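EmGH1 (Erythrobacter marinus, PDB 5Z87) probably hydrolyses beta-glucosidic bonds as a family 3 glycoside hydrolase, with a magnesium-binding site in its fibronectin type III-like domain. Local coordinates at residues A[297-301]-A[302-306]. Sequence-based numbering, arbitrary orientation.
Sequences NDVLR and DDWGF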
loop_
_atom_site.group_PDB
_atom_site.type_symbol
_atom_site.label_atom_id
_atom_site.label_comp_id
_atom_site.label_asym_id
_atom_site.label_seq_id
_atom_site.Cartn_x
_atom_site.Cartn_y
_atom_site.Cartn_z
ATOM N N ASN A 297 -9.022 -2.971 24.729
ATOM C CA ASN A 297 -9.136 -2.569 26.125
ATOM C C ASN A 297 -8.769 -1.109 26.351
ATOM O O ASN A 297 -9.613 -0.333 26.814
ATOM C CB ASN A 297 -8.265 -3.460 27.010
ATOM C CG ASN A 297 -8.369 -3.077 28.477
ATOM O OD1 ASN A 297 -9.330 -3.444 29.145
ATOM N ND2 ASN A 297 -7.398 -2.310 28.973
ATOM N N ASP A 298 -7.525 -0.720 26.062
ATOM C CA ASP A 298 -7.069 0.624 26.398
ATOM C C ASP A 298 -7.904 1.686 25.701
ATOM O O ASP A 298 -8.327 2.668 26.325
ATOM C CB ASP A 298 -5.589 0.784 26.040
ATOM C CG ASP A 298 -4.697 -0.202 26.786
ATOM O OD1 ASP A 298 -5.233 -1.070 27.505
ATOM O OD2 ASP A 298 -3.458 -0.105 26.645
ATOM N N VAL A 299 -8.141 1.514 24.401
ATOM C CA VAL A 299 -8.924 2.494 23.655
ATOM C C VAL A 299 -10.416 2.291 23.895
ATOM O O VAL A 299 -11.141 3.233 24.232
ATOM C CB VAL A 299 -8.587 2.415 22.156
ATOM C CG1 VAL A 299 -9.653 3.118 21.344
ATOM C CG2 VAL A 299 -7.208 3.020 21.884
ATOM N N LEU A 300 -10.894 1.062 23.714
ATOM C CA LEU A 300 -12.331 0.832 23.667
ATOM C C LEU A 300 -12.948 0.928 25.059
ATOM O O LEU A 300 -13.946 1.626 25.250
ATOM C CB LEU A 300 -12.613 -0.520 23.024
ATOM C CG LEU A 300 -14.067 -0.949 22.819
ATOM C CD1 LEU A 300 -14.845 0.038 21.970
ATOM C CD2 LEU A 300 -14.067 -2.320 22.191
ATOM N N ARG A 301 -12.336 0.268 26.049
ATOM C CA ARG A 301 -12.834 0.302 27.424
ATOM C C ARG A 301 -12.379 1.556 28.166
ATOM O O ARG A 301 -13.205 2.314 28.680
ATOM C CB ARG A 301 -12.385 -0.953 28.182
ATOM C CG ARG A 301 -12.894 -2.242 27.574
ATOM C CD ARG A 301 -14.407 -2.241 27.436
ATOM N NE ARG A 301 -14.884 -3.458 26.774
ATOM C CZ ARG A 301 -16.160 -3.813 26.676
ATOM N NH1 ARG A 301 -16.465 -4.945 26.052
ATOM N NH2 ARG A 301 -17.127 -3.043 27.195
ATOM N N ASP A 302 -11.066 1.792 28.229
ATOM C CA ASP A 302 -10.544 2.853 29.088
ATOM C C ASP A 302 -10.743 4.231 28.472
ATOM O O ASP A 302 -11.240 5.143 29.136
ATOM C CB ASP A 302 -9.055 2.625 29.393
ATOM C CG ASP A 302 -8.801 1.368 30.217
ATOM O OD1 ASP A 302 -9.772 0.763 30.727
ATOM O OD2 ASP A 302 -7.618 0.980 30.344
ATOM N N ASP A 303 -10.337 4.420 27.213
ATOM C CA ASP A 303 -10.430 5.754 26.620
ATOM C C ASP A 303 -11.877 6.124 26.314
ATOM O O ASP A 303 -12.307 7.248 26.585
ATOM C CB ASP A 303 -9.607 5.842 25.332
ATOM C CG ASP A 303 -8.106 5.901 25.571
ATOM O OD1 ASP A 303 -7.644 5.964 26.730
ATOM O OD2 ASP A 303 -7.379 5.890 24.557
ATOM N N TRP A 304 -12.633 5.205 25.715
ATOM C CA TRP A 304 -13.970 5.534 25.228
ATOM C C TRP A 304 -15.087 5.172 26.194
ATOM O O TRP A 304 -16.211 5.645 26.005
ATOM C CB TRP A 304 -14.264 4.825 23.899
ATOM C CG TRP A 304 -13.378 5.231 22.752
ATOM C CD1 TRP A 304 -12.441 6.232 22.730
ATOM C CD2 TRP A 304 -13.352 4.628 21.457
ATOM N NE1 TRP A 304 -11.835 6.286 21.494
ATOM C CE2 TRP A 304 -12.379 5.315 20.693
ATOM C CE3 TRP A 304 -14.062 3.579 20.866
ATOM C CZ2 TRP A 304 -12.090 4.976 19.368
ATOM C CZ3 TRP A 304 -13.776 3.239 19.549
ATOM C CH2 TRP A 304 -12.794 3.940 18.816
ATOM N N GLY A 305 -14.827 4.307 27.176
ATOM C CA GLY A 305 -15.835 3.960 28.155
ATOM C C GLY A 305 -16.878 2.983 27.681
ATOM O O GLY A 305 -17.985 2.968 28.235
ATOM N N PHE A 306 -16.559 2.160 26.676
ATOM C CA PHE A 306 -17.515 1.186 26.160
ATOM C C PHE A 306 -17.960 0.210 27.251
ATOM O O PHE A 306 -17.137 -0.353 27.980
ATOM C CB PHE A 306 -16.886 0.418 25.000
ATOM C CG PHE A 306 -17.811 -0.580 24.329
ATOM C CD1 PHE A 306 -19.073 -0.209 23.895
ATOM C CD2 PHE A 306 -17.380 -1.880 24.090
ATOM C CE1 PHE A 306 -19.901 -1.132 23.246
ATOM C CE2 PHE A 306 -18.186 -2.801 23.457
ATOM C CZ PHE A 306 -19.445 -2.425 23.017
HETATM O O HOH W 1 -15.533 0.683 29.777
#
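Phe306 O is held by two donors: Arg301 NH2 at 2.8 Å and a water at 2.6 Å, which also donates to Arg301 O. The carbonyl oxygen lies at the edge of the guanidinium, in its plane, whereas the NH2 donor stands above the carbonyl plane. A bend at chi2 (-55°) brings the guanidinium alongside Phe306, whose CD2 lies over one of its faces, offset toward the rim and 3.3 Å from NH2. NH1 is hydrogen-bonded to Gly308 O and salt-bridged to Asp343, so an alanine at Arg301 would probably leave that carboxylate without this charged mate and Phe306 O without its guanidinium donor. Leu300 lies side by side with Phe306, its CG 3.7 Å from Phe306 CD2. Val299 CG1 makes a CH-pi contact over the six-membered ring of Trp304, 3.8 Å from its centroid; that indole packs against helix 263-270. Asp302, Asp303 and Trp304 donate to carbonyls five residues back, in pi-type turns. Gly305, with positive phi, turns the chain out of the helix, and Phe306 N closes on Leu300 O (3.0 Å). One arginine thus links the helix end to Asp343 just before strand 309-311 of the TIM-barrel-like domain.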